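Local coordinates for lipoprotein (Colwellia psychrerythraea, PDB 3O0Y) that is a putative lipoprotein of unknown function, whose family belongs to a clan of metallopeptidase-like proteins, at residues A314-S317 with G318-E322; V339-N342 with E343-R346; R422-K425 with A426-K429; K433-T436 with Y437-N441. All coordinates share one frame; numbering follows the deposited sequence.

Contact 1: A314-S317 with G318-E322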
ATOM      1  N   ALA A 314     -15.909  -9.821  17.878  1.00  7.56           N
ATOM      2  CA  ALA A 314     -16.442 -10.218  19.168  1.00 10.29           C
ATOM      3  C   ALA A 314     -15.285 -10.593  20.060  1.00  8.85           C
ATOM      4  O   ALA A 314     -15.241 -10.218  21.256  1.00  9.53           O
ATOM      5  CB  ALA A 314     -17.423 -11.378  19.046  1.00  9.64           C
ATOM      6  N   ARG A 315     -14.318 -11.334  19.508  1.00  7.91           N
ATOM      7  CA  ARG A 315     -13.231 -11.881  20.336  1.00  7.21           C
ATOM      8  C   ARG A 315     -12.351 -10.746  20.882  1.00  6.80           C
ATOM      9  O   ARG A 315     -12.092 -10.644  22.070  1.00  5.82           O
ATOM     10  CB  ARG A 315     -12.367 -12.816  19.519  1.00  6.56           C
ATOM     11  CG  ARG A 315     -11.185 -13.403  20.295  1.00  7.61           C
ATOM     12  CD  ARG A 315     -10.254 -14.221  19.428  1.00  9.52           C
ATOM     13  NE  ARG A 315      -9.520 -13.425  18.419  1.00  8.89           N
ATOM     14  CZ  ARG A 315      -8.472 -12.640  18.622  1.00 11.74           C
ATOM     15  NH1 ARG A 315      -7.901 -12.502  19.815  1.00 12.97           N
ATOM     16  NH2 ARG A 315      -7.927 -12.067  17.562  1.00 12.69           N
ATOM     17  N   ILE A 316     -11.952  -9.867  19.974  1.00  6.72           N
ATOM     18  CA  ILE A 316     -10.976  -8.795  20.329  1.00  5.88           C
ATOM     19  C   ILE A 316     -11.637  -7.787  21.282  1.00  6.17           C
ATOM     20  O   ILE A 316     -11.025  -7.334  22.278  1.00  6.92           O
ATOM     21  CB  ILE A 316     -10.433  -8.110  19.086  1.00  5.85           C
ATOM     22  CG1 ILE A 316      -9.643  -9.091  18.199  1.00  7.74           C
ATOM     23  CG2 ILE A 316      -9.452  -6.932  19.487  1.00  8.77           C
ATOM     24  CD1 ILE A 316      -9.461  -8.511  16.773  1.00  8.09           C
ATOM     25  N   SER A 317     -12.875  -7.419  20.984  1.00  7.28           N
ATOM     26  CA  SER A 317     -13.681  -6.545  21.851  1.00  9.08           C
ATOM     27  C   SER A 317     -13.741  -7.087  23.260  1.00  8.00           C
ATOM     28  O   SER A 317     -13.569  -6.348  24.294  1.00  6.94           O
ATOM     29  CB  SER A 317     -15.127  -6.434  21.296  1.00  9.28           C
ATOM     30  OG  SER A 317     -14.967  -5.533  20.256  1.00 21.97           O
ATOM     31  N   GLY A 318     -13.997  -8.392  23.347  1.00  7.78           N
ATOM     32  CA  GLY A 318     -14.079  -9.056  24.648  1.00  7.45           C
ATOM     33  C   GLY A 318     -12.799  -9.015  25.442  1.00  7.67           C
ATOM     34  O   GLY A 318     -12.796  -8.748  26.643  1.00  7.20           O
ATOM     35  N   VAL A 319     -11.687  -9.140  24.740  1.00  7.13           N
ATOM     36  CA  VAL A 319     -10.386  -8.989  25.372  1.00  5.93           C
ATOM     37  C   VAL A 319     -10.178  -7.560  25.881  1.00  6.31           C
ATOM     38  O   VAL A 319      -9.709  -7.336  27.006  1.00  6.54           O
ATOM     39  CB  VAL A 319      -9.205  -9.418  24.412  1.00  7.45           C
ATOM     40  CG1 VAL A 319      -7.873  -9.104  25.062  1.00  4.92           C
ATOM     41  CG2 VAL A 319      -9.330 -10.922  24.063  1.00  6.98           C
ATOM     42  N   MET A 320     -10.359  -6.601  25.011  1.00  4.96           N
ATOM     43  CA  MET A 320     -10.235  -5.185  25.374  1.00  5.25           C
ATOM     44  C   MET A 320     -11.129  -4.841  26.569  1.00  6.75           C
ATOM     45  O   MET A 320     -10.712  -4.129  27.445  1.00  5.61           O
ATOM     46  CB  MET A 320     -10.618  -4.312  24.165  1.00  4.50           C
ATOM     47  CG  MET A 320      -9.611  -4.365  23.024  1.00  7.23           C
ATOM     48  SD  MET A 320     -10.131  -3.438  21.482  1.00  2.00           S
ATOM     49  CE  MET A 320      -9.770  -1.737  22.102  1.00 10.69           C
ATOM     50  N   ASN A 321     -12.387  -5.326  26.588  1.00  5.26           N
ATOM     51  CA  ASN A 321     -13.252  -5.110  27.781  1.00  4.63           C
ATOM     52  C   ASN A 321     -12.592  -5.529  29.084  1.00  6.30           C
ATOM     53  O   ASN A 321     -12.663  -4.821  30.112  1.00  5.09           O
ATOM     54  CB  ASN A 321     -14.612  -5.751  27.553  1.00  5.65           C
ATOM     55  CG  ASN A 321     -15.527  -5.584  28.736  1.00  6.47           C
ATOM     56  OD1 ASN A 321     -15.968  -4.470  29.046  1.00  6.58           O
ATOM     57  ND2 ASN A 321     -15.930  -6.722  29.336  1.00  6.41           N
ATOM     58  N   GLU A 322     -11.932  -6.685  29.106  1.00  5.35           N
ATOM     59  CA  GLU A 322     -11.298  -7.134  30.317  1.00  5.96           C
ATOM     60  C   GLU A 322     -10.168  -6.226  30.819  1.00  6.26           C
ATOM     61  O   GLU A 322     -10.035  -5.929  32.013  1.00  5.75           O
ATOM     62  CB  GLU A 322     -10.693  -8.526  30.173  1.00  7.61           C
ATOM     63  CG  GLU A 322     -11.685  -9.608  29.928  1.00  7.66           C
ATOM     64  CD  GLU A 322     -12.690  -9.844  30.997  1.00 15.11           C
ATOM     65  OE1 GLU A 322     -12.479  -9.475  32.167  1.00 11.74           O
ATOM     66  OE2 GLU A 322     -13.704 -10.496  30.655  1.00 19.32           O
TER
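M320 lies one turn after I316 on helix 302-326, and its side chain turns back toward that residue and crosses it at a slant. CB stands between two carbonyls of the previous turn, 3.6 Å from I316 O and equally far from S317 O. CG is anti to the carbonyl carbon of its own residue (chi1 -70°), which brings it to 3.4 Å from I316 O. SD then reaches the branch methyl of I316, with 4.1 Å between M320 SD and I316 CG2. The chain bends at chi3 (77°), and the side chain as a whole packs on L498 and L502 of helix 491-515 and on V334 and M338 of helix 334-342. The backbone bond from M320 N to I316 O is short (2.9 Å) and almost straight, at 179°. I316 also places CG1 over one face of the R315 guanidinium, 3.5 Å above its plane and offset toward the rim, while R315 NH2 forms salt bridges with E312 and E501. One side of the helix thus buries thioether and aliphatic carbon against two neighbouring helices, and the arginine beside it adds charge pairing, one partner on its own helix and one on helix 491-515.

Contact 2: V339-N342 with E343-R346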
ATOM      1  N   VAL A 339     -12.954   6.201  23.016  1.00  6.79           N
ATOM      2  CA  VAL A 339     -13.209   7.647  22.772  1.00  8.10           C
ATOM      3  C   VAL A 339     -12.952   8.498  23.990  1.00  7.93           C
ATOM      4  O   VAL A 339     -12.312   9.536  23.893  1.00  8.29           O
ATOM      5  CB  VAL A 339     -14.639   7.828  22.266  1.00  8.83           C
ATOM      6  CG1 VAL A 339     -14.998   9.291  22.333  1.00 13.70           C
ATOM      7  CG2 VAL A 339     -14.786   7.224  20.864  1.00 13.94           C
ATOM      8  N   ALA A 340     -13.400   8.034  25.163  1.00  9.04           N
ATOM      9  CA  ALA A 340     -13.190   8.717  26.415  1.00  8.09           C
ATOM     10  C   ALA A 340     -11.688   8.823  26.729  1.00  8.67           C
ATOM     11  O   ALA A 340     -11.216   9.893  27.108  1.00  7.18           O
ATOM     12  CB  ALA A 340     -13.893   7.951  27.620  1.00  7.21           C
ATOM     13  N   LEU A 341     -10.937   7.759  26.502  1.00  7.57           N
ATOM     14  CA  LEU A 341      -9.536   7.817  26.795  1.00  7.95           C
ATOM     15  C   LEU A 341      -8.872   8.842  25.878  1.00  8.57           C
ATOM     16  O   LEU A 341      -7.948   9.485  26.273  1.00  9.61           O
ATOM     17  CB  LEU A 341      -8.870   6.452  26.619  1.00  8.36           C
ATOM     18  CG  LEU A 341      -9.205   5.378  27.668  1.00 10.45           C
ATOM     19  CD1 LEU A 341      -8.784   3.967  27.199  1.00 10.01           C
ATOM     20  CD2 LEU A 341      -8.645   5.701  29.042  1.00  8.11           C
ATOM     21  N   ASN A 342      -9.279   8.912  24.613  1.00  7.99           N
ATOM     22  CA  ASN A 342      -8.645   9.821  23.665  1.00  9.22           C
ATOM     23  C   ASN A 342      -8.851  11.291  24.102  1.00 10.01           C
ATOM     24  O   ASN A 342      -8.124  12.158  23.624  1.00 13.44           O
ATOM     25  CB  ASN A 342      -9.256   9.542  22.331  1.00 10.45           C
ATOM     26  CG  ASN A 342      -8.366   9.853  21.120  1.00 14.42           C
ATOM     27  OD1 ASN A 342      -7.614  10.847  21.085  1.00 17.78           O
ATOM     28  ND2 ASN A 342      -8.610   9.089  20.052  1.00 17.09           N
ATOM     29  N   GLU A 343      -9.745  11.578  25.054  1.00 10.11           N
ATOM     30  CA  GLU A 343      -9.958  12.929  25.543  1.00 10.81           C
ATOM     31  C   GLU A 343      -9.084  13.291  26.710  1.00  9.16           C
ATOM     32  O   GLU A 343      -8.953  14.484  27.045  1.00  8.64           O
ATOM     33  CB  GLU A 343     -11.412  13.160  25.919  1.00 13.01           C
ATOM     34  CG  GLU A 343     -12.405  12.663  24.896  1.00 19.69           C
ATOM     35  CD  GLU A 343     -12.766  13.638  23.840  1.00 35.03           C
ATOM     36  OE1 GLU A 343     -12.012  14.661  23.741  1.00 37.90           O
ATOM     37  OE2 GLU A 343     -13.805  13.360  23.121  1.00 37.76           O
ATOM     38  N   GLU A 344      -8.374  12.317  27.309  1.00  7.26           N
ATOM     39  CA  GLU A 344      -7.662  12.634  28.508  1.00  6.92           C
ATOM     40  C   GLU A 344      -6.306  13.233  28.276  1.00  7.62           C
ATOM     41  O   GLU A 344      -5.578  12.807  27.377  1.00  6.06           O
ATOM     42  CB  GLU A 344      -7.491  11.365  29.376  1.00  8.63           C
ATOM     43  CG  GLU A 344      -8.846  10.763  29.781  1.00  7.70           C
ATOM     44  CD  GLU A 344      -8.738   9.461  30.592  1.00 11.92           C
ATOM     45  OE1 GLU A 344      -7.580   9.001  30.846  1.00 12.07           O
ATOM     46  OE2 GLU A 344      -9.851   8.907  30.930  1.00 10.35           O
ATOM     47  N   PRO A 345      -5.934  14.242  29.091  1.00  7.69           N
ATOM     48  CA  PRO A 345      -4.713  14.903  28.789  1.00  9.63           C
ATOM     49  C   PRO A 345      -3.444  14.038  28.821  1.00  9.65           C
ATOM     50  O   PRO A 345      -2.467  14.344  28.128  1.00  9.81           O
ATOM     51  CB  PRO A 345      -4.626  16.044  29.831  1.00 11.33           C
ATOM     52  CG  PRO A 345      -5.674  15.815  30.768  1.00 10.68           C
ATOM     53  CD  PRO A 345      -6.671  14.893  30.185  1.00 10.51           C
ATOM     54  N   ARG A 346      -3.404  12.996  29.656  1.00  7.97           N
ATOM     55  CA  ARG A 346      -2.262  12.163  29.718  1.00  7.45           C
ATOM     56  C   ARG A 346      -1.989  11.463  28.372  1.00  8.56           C
ATOM     57  O   ARG A 346      -0.912  10.957  28.217  1.00 10.85           O
ATOM     58  CB  ARG A 346      -2.410  11.096  30.813  1.00  7.08           C
ATOM     59  CG  ARG A 346      -3.551  10.175  30.595  1.00  6.06           C
ATOM     60  CD  ARG A 346      -3.737   9.229  31.807  1.00  7.56           C
ATOM     61  NE  ARG A 346      -5.000   8.517  31.753  1.00  8.34           N
ATOM     62  CZ  ARG A 346      -5.260   7.362  32.375  1.00 10.09           C
ATOM     63  NH1 ARG A 346      -4.338   6.729  33.143  1.00 12.71           N
ATOM     64  NH2 ARG A 346      -6.452   6.866  32.242  1.00  9.66           N
TER
HETATM   65  O   HOH W   1      -9.305  14.365  21.785  1.00 49.09           O
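The CD2 methyl of L341 sits beside two flat groups, the E344 carboxylate and the R346 guanidinium. It approaches the guanidinium obliquely, 4.1 Å from R346 NH2, and lies 3.9 Å from E344 OE1 and as far from E344 OE2. The guanidinium meets the carboxylate at its edge, both donors converging on one oxygen. R346 NE reaches E344 OE1 at 2.8 Å, nearly in line with the oxygen's C-O bond, and NH2 takes the syn lone pair of the same atom; OE1 is only 7° out of the guanidinium plane. This side-on grip depends on R346 CG being placed between the backbone N and the carbonyl carbon (chi1 61°), from where an extended chain runs back to the carboxylate. OE2 of E344 is held by Y329, and R346 makes a cation-pi contact with F492, so both members of the salt bridge have a second partner. L341 continues inward against Y329, F347 and F430.

The backbone turns within three residues: E343 N bonds to A340 O and E344 N to L341 O, both at 3.0 Å, whereas the bond from E343 N to V339 O is weak. E343 folds back, its CG 3.3 Å from V339 O, and a water donates to N342 O and, weakly, to E343 OE1. Successive i to i+3 bonds of this kind are typical of a 3-10-like turn by which a helix, here 334-342, gives way to the connection leading to helix 353-373.

Contact 3: R422-K425 with A426-K429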
ATOM      1  N   ARG A 422      -0.777  16.391  11.543  1.00  8.54           N
ATOM      2  CA  ARG A 422      -1.777  17.473  11.427  1.00  9.74           C
ATOM      3  C   ARG A 422      -2.549  17.731  12.718  1.00 12.27           C
ATOM      4  O   ARG A 422      -2.704  18.910  13.140  1.00 13.61           O
ATOM      5  CB  ARG A 422      -2.796  17.171  10.350  1.00 10.49           C
ATOM      6  CG  ARG A 422      -3.834  18.286  10.069  1.00 15.27           C
ATOM      7  CD  ARG A 422      -4.916  17.880   9.033  1.00 25.40           C
ATOM      8  NE  ARG A 422      -6.059  17.196   9.653  1.00 40.09           N
ATOM      9  CZ  ARG A 422      -6.324  15.874   9.614  1.00 47.22           C
ATOM     10  NH1 ARG A 422      -5.591  14.995   8.918  1.00 48.28           N
ATOM     11  NH2 ARG A 422      -7.395  15.428  10.261  1.00 52.22           N
ATOM     12  N   ASP A 423      -3.043  16.650  13.342  1.00 11.95           N
ATOM     13  CA  ASP A 423      -3.967  16.782  14.473  1.00 12.26           C
ATOM     14  C   ASP A 423      -3.501  15.892  15.638  1.00 11.78           C
ATOM     15  O   ASP A 423      -3.462  14.653  15.495  1.00 10.95           O
ATOM     16  CB  ASP A 423      -5.310  16.263  14.007  1.00 14.98           C
ATOM     17  CG  ASP A 423      -6.406  16.408  15.087  1.00 24.21           C
ATOM     18  OD1 ASP A 423      -6.106  16.956  16.208  1.00 27.31           O
ATOM     19  OD2 ASP A 423      -7.548  15.934  14.805  1.00 30.27           O
ATOM     20  N   MET A 424      -3.188  16.515  16.770  1.00 11.41           N
ATOM     21  CA  MET A 424      -2.686  15.744  17.906  1.00 12.42           C
ATOM     22  C   MET A 424      -3.806  14.808  18.437  1.00 13.51           C
ATOM     23  O   MET A 424      -3.537  13.738  18.981  1.00 13.29           O
ATOM     24  CB  MET A 424      -2.022  16.628  18.978  1.00 13.75           C
ATOM     25  CG  MET A 424      -0.567  17.198  18.627  1.00 14.82           C
ATOM     26  SD  MET A 424       0.678  16.027  18.082  1.00  6.64           S
ATOM     27  CE  MET A 424       0.269  15.916  16.263  1.00  7.54           C
ATOM     28  N   LYS A 425      -5.069  15.201  18.262  1.00 14.57           N
ATOM     29  CA  LYS A 425      -6.170  14.365  18.752  1.00 15.14           C
ATOM     30  C   LYS A 425      -6.253  13.047  17.981  1.00 14.11           C
ATOM     31  O   LYS A 425      -6.761  12.045  18.501  1.00 13.67           O
ATOM     32  CB  LYS A 425      -7.521  15.100  18.713  1.00 17.68           C
ATOM     33  CG  LYS A 425      -7.504  16.575  19.147  1.00 26.09           C
ATOM     34  CD  LYS A 425      -7.202  16.765  20.631  1.00 34.01           C
ATOM     35  CE  LYS A 425      -7.907  18.014  21.285  1.00 36.10           C
ATOM     36  NZ  LYS A 425      -9.103  18.488  20.509  1.00 40.88           N
ATOM     37  N   ALA A 426      -5.706  13.034  16.769  1.00 10.55           N
ATOM     38  CA  ALA A 426      -5.632  11.867  15.906  1.00 12.30           C
ATOM     39  C   ALA A 426      -4.391  10.985  16.201  1.00  9.95           C
ATOM     40  O   ALA A 426      -4.178   9.992  15.563  1.00 11.95           O
ATOM     41  CB  ALA A 426      -5.638  12.329  14.417  1.00 14.92           C
ATOM     42  N   ASN A 427      -3.556  11.437  17.124  1.00  9.87           N
ATOM     43  CA  ASN A 427      -2.319  10.758  17.552  1.00  7.74           C
ATOM     44  C   ASN A 427      -2.273  10.496  19.030  1.00  8.03           C
ATOM     45  O   ASN A 427      -1.311  10.886  19.697  1.00  7.21           O
ATOM     46  CB  ASN A 427      -1.109  11.608  17.177  1.00  7.08           C
ATOM     47  CG  ASN A 427      -0.844  11.643  15.647  1.00 11.23           C
ATOM     48  OD1 ASN A 427      -1.196  12.630  14.946  1.00 13.67           O
ATOM     49  ND2 ASN A 427      -0.251  10.616  15.155  1.00  9.55           N
ATOM     50  N   PRO A 428      -3.333   9.885  19.567  1.00  8.46           N
ATOM     51  CA  PRO A 428      -3.299   9.620  20.998  1.00  8.37           C
ATOM     52  C   PRO A 428      -2.054   8.815  21.345  1.00  7.14           C
ATOM     53  O   PRO A 428      -1.621   7.903  20.632  1.00  7.07           O
ATOM     54  CB  PRO A 428      -4.549   8.774  21.236  1.00  8.05           C
ATOM     55  CG  PRO A 428      -4.859   8.104  19.931  1.00 11.44           C
ATOM     56  CD  PRO A 428      -4.446   9.185  18.893  1.00  9.73           C
ATOM     57  N   LYS A 429      -1.481   9.104  22.498  1.00  6.96           N
ATOM     58  CA  LYS A 429      -0.258   8.439  22.846  1.00  6.69           C
ATOM     59  C   LYS A 429      -0.338   6.921  22.856  1.00  8.62           C
ATOM     60  O   LYS A 429       0.689   6.258  22.595  1.00  9.63           O
ATOM     61  CB  LYS A 429       0.286   8.902  24.167  1.00  6.65           C
ATOM     62  CG  LYS A 429       0.612  10.449  24.169  1.00  8.26           C
ATOM     63  CD  LYS A 429       1.391  10.811  25.417  1.00 12.44           C
ATOM     64  CE  LYS A 429       1.682  12.324  25.484  1.00 17.11           C
ATOM     65  NZ  LYS A 429       2.556  12.669  26.642  1.00 21.77           N
TER
HETATM   66  O   HOH W   2      -1.748  13.269  20.955  1.00 11.73           O
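D423 and A426 face each other across a tight 3-10 turn in the loop between strand 416-419 and helix 432-439. D423 CB lies 4.0 Å from A426 CB, and D423 O accepts from A426 N at 3.0 Å. In D423 the CG is anti to the backbone N (chi1 -177°), and this swings OD1 over the start of the turn, where K425 N donates to D423 OD1 at 2.9 Å. The amide meets OD1 from well above the carboxylate plane, 64° out of it, and the ring so closed is an Asx turn. With an alanine here the OD1 acceptor is gone, and K425 N would probably be left without it, the turn freer to unwind.

M424 and N427 slant across each other, M424 doubling back through bends at chi2 and chi3; M424 packs on R356 and L359 of helix 353-373, and N427 also touches L359. M424 O accepts from N427 N at 3.0 Å and takes a second bond, 2.7 Å, from a water that also donates to N427 O. Then P428 lays its CD 3.7 Å from K425 O. The turn is therefore closed mostly by backbone polar groups, pinned at its start by a carboxylate and at its end by a bridging water, with little apolar contact between its own side chains.

Contact 4: K433-T436 with Y437-N441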
ATOM      1  N   LYS A 433       2.760   3.288  19.629  1.00  4.89           N
ATOM      2  CA  LYS A 433       3.646   2.130  19.587  1.00  5.97           C
ATOM      3  C   LYS A 433       3.177   1.176  18.502  1.00  6.15           C
ATOM      4  O   LYS A 433       3.965   0.798  17.606  1.00  6.17           O
ATOM      5  CB  LYS A 433       3.695   1.402  20.947  1.00  8.53           C
ATOM      6  CG  LYS A 433       4.653   1.958  21.934  1.00  9.71           C
ATOM      7  CD  LYS A 433       4.638   1.038  23.218  1.00  9.35           C
ATOM      8  CE  LYS A 433       5.541   1.489  24.284  1.00 13.92           C
ATOM      9  NZ  LYS A 433       5.387   0.727  25.558  1.00  7.87           N
ATOM     10  N   THR A 434       1.872   0.829  18.482  1.00  6.46           N
ATOM     11  CA  THR A 434       1.447  -0.197  17.536  1.00  5.07           C
ATOM     12  C   THR A 434       1.641   0.265  16.099  1.00  6.76           C
ATOM     13  O   THR A 434       2.046  -0.508  15.215  1.00  7.12           O
ATOM     14  CB  THR A 434       0.043  -0.735  17.834  1.00  6.08           C
ATOM     15  OG1 THR A 434      -0.036  -2.068  17.268  1.00  5.82           O
ATOM     16  CG2 THR A 434      -1.071   0.223  17.333  1.00  7.34           C
ATOM     17  N   LEU A 435       1.375   1.554  15.858  1.00  6.11           N
ATOM     18  CA  LEU A 435       1.564   2.130  14.504  1.00  5.23           C
ATOM     19  C   LEU A 435       3.027   2.030  14.120  1.00  7.14           C
ATOM     20  O   LEU A 435       3.375   1.696  12.979  1.00  7.63           O
ATOM     21  CB  LEU A 435       1.082   3.538  14.459  1.00  7.63           C
ATOM     22  CG  LEU A 435       1.233   4.243  13.118  1.00  5.98           C
ATOM     23  CD1 LEU A 435       0.308   3.485  12.089  1.00 11.93           C
ATOM     24  CD2 LEU A 435       0.861   5.720  13.257  1.00  6.94           C
ATOM     25  N   THR A 436       3.890   2.307  15.090  1.00  5.84           N
ATOM     26  CA  THR A 436       5.310   2.345  14.843  1.00  7.24           C
ATOM     27  C   THR A 436       5.888   0.933  14.576  1.00  7.10           C
ATOM     28  O   THR A 436       6.786   0.737  13.693  1.00  6.93           O
ATOM     29  CB  THR A 436       6.027   3.053  15.981  1.00  7.20           C
ATOM     30  OG1 THR A 436       5.576   4.420  16.071  1.00  7.87           O
ATOM     31  CG2 THR A 436       7.533   2.936  15.870  1.00  6.52           C
ATOM     32  N   TYR A 437       5.346  -0.065  15.284  1.00  6.82           N
ATOM     33  CA  TYR A 437       5.713  -1.431  14.980  1.00  7.55           C
ATOM     34  C   TYR A 437       5.231  -1.902  13.664  1.00  7.48           C
ATOM     35  O   TYR A 437       5.937  -2.642  12.938  1.00  8.72           O
ATOM     36  CB  TYR A 437       5.316  -2.367  16.128  1.00  6.14           C
ATOM     37  CG  TYR A 437       5.812  -1.967  17.507  1.00  6.08           C
ATOM     38  CD1 TYR A 437       7.060  -1.373  17.723  1.00  6.63           C
ATOM     39  CD2 TYR A 437       5.005  -2.134  18.628  1.00  5.11           C
ATOM     40  CE1 TYR A 437       7.456  -0.988  18.938  1.00  7.93           C
ATOM     41  CE2 TYR A 437       5.436  -1.801  19.851  1.00  6.20           C
ATOM     42  CZ  TYR A 437       6.643  -1.208  20.031  1.00  7.24           C
ATOM     43  OH  TYR A 437       7.043  -0.770  21.306  1.00  7.99           O
ATOM     44  N   HIS A 438       4.019  -1.490  13.286  1.00  6.80           N
ATOM     45  CA  HIS A 438       3.433  -1.824  12.032  1.00  7.95           C
ATOM     46  C   HIS A 438       4.192  -1.257  10.841  1.00  5.68           C
ATOM     47  O   HIS A 438       4.494  -2.008   9.883  1.00  5.52           O
ATOM     48  CB  HIS A 438       2.055  -1.240  12.032  1.00  9.48           C
ATOM     49  CG  HIS A 438       1.262  -1.527  10.798  1.00 13.36           C
ATOM     50  ND1 HIS A 438       1.363  -0.811   9.646  1.00 20.17           N
ATOM     51  CD2 HIS A 438       0.432  -2.568  10.504  1.00 24.19           C
ATOM     52  CE1 HIS A 438       0.476  -1.225   8.769  1.00 15.04           C
ATOM     53  NE2 HIS A 438      -0.040  -2.359   9.218  1.00 28.01           N
ATOM     54  N   GLU A 439       4.598   0.010  10.946  1.00  4.81           N
ATOM     55  CA  GLU A 439       5.200   0.710   9.803  1.00  5.78           C
ATOM     56  C   GLU A 439       6.665   0.415   9.656  1.00  7.42           C
ATOM     57  O   GLU A 439       7.227   0.359   8.534  1.00  8.88           O
ATOM     58  CB  GLU A 439       4.933   2.196   9.864  1.00  5.83           C
ATOM     59  CG  GLU A 439       3.440   2.663   9.802  1.00  6.89           C
ATOM     60  CD  GLU A 439       2.691   2.324   8.569  1.00 13.21           C
ATOM     61  OE1 GLU A 439       3.246   1.755   7.644  1.00 10.44           O
ATOM     62  OE2 GLU A 439       1.485   2.645   8.574  1.00 12.66           O
ATOM     63  N   ALA A 440       7.336   0.337  10.778  1.00  5.72           N
ATOM     64  CA  ALA A 440       8.785   0.189  10.792  1.00  5.17           C
ATOM     65  C   ALA A 440       9.190  -1.216  11.157  1.00  5.92           C
ATOM     66  O   ALA A 440       9.089  -2.087  10.272  1.00  7.39           O
ATOM     67  CB  ALA A 440       9.446   1.296  11.599  1.00  6.74           C
ATOM     68  N   ASN A 441       9.757  -1.469  12.334  1.00  6.25           N
ATOM     69  CA  ASN A 441      10.195  -2.741  12.772  1.00  4.91           C
ATOM     70  C   ASN A 441       9.344  -3.279  13.946  1.00  6.27           C
ATOM     71  O   ASN A 441       9.051  -2.526  14.875  1.00  6.88           O
ATOM     72  CB  ASN A 441      11.613  -2.628  13.282  1.00  8.06           C
ATOM     73  CG  ASN A 441      12.584  -2.161  12.158  1.00  8.26           C
ATOM     74  OD1 ASN A 441      12.299  -2.380  10.941  1.00  8.36           O
ATOM     75  ND2 ASN A 441      13.700  -1.606  12.549  1.00  8.57           N
TER
HETATM   76  O   HOH W   3       9.352   0.105  14.929  1.00 11.67           O
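Four i to i+4 backbone bonds, from Y437 N to K433 O through A440 N to T436 O, hold the last turns of helix 432-439 before A440 leaves helical angles. Y437 lies alongside K433, both side chains pointing the same way. Its CG is anti to its own carbonyl carbon (chi1 -53°), which lays one ring face against K433 O, 3.2 Å from the ring plane and towards the rim, while Y437 OH lies 3.6 Å from K433 CD. Y437 also packs on V370 of helix 353-373 and A481 of helix 467-483. The lysine stem, extended beyond CG, carries NZ to a salt bridge with D490 and a bond to M486 O. A serine in place of Y437 would probably leave the K433 stem without the ring beside it and open a gap towards V370 and A481.

L435 crosses E439 at a slant, L435 CD1 3.8 Å from E439 OE2, and both touch Y417. T436 OG1 is bonded to Y417 OH and L432 O. T436 O accepts from A440 N and from a water that also donates to N441 O, bridging the helix end to the following chain. Ring and carbon packing thus dominates, while K433 NZ, T436 OG1 and T436 O each have two hydrogen-bonding partners.

Contact 4 is the most buried of the four, contact 2 is a surface contact, and contacts 1 and 3 lie between. Contact 1 lies within a helix and contact 4 at the end of one, both with i to i+4 bonds; contacts 2 and 3 are turns with i to i+3 bonds. Contacts 2, 3 and 4 each hold a bridging water. M320 of contact 1 packs on helix 334-342, which carries contact 2, and on helix 491-515, whose F492 meets R346. Contacts 2 and 3 touch, and both contacts 3 and 4 pack on helix 353-373. The character shifts with place: a surface ion pair in contact 2, an Asx-turn carboxylate in contact 3, thioether packing in contact 1 and an aromatic ring in contact 4.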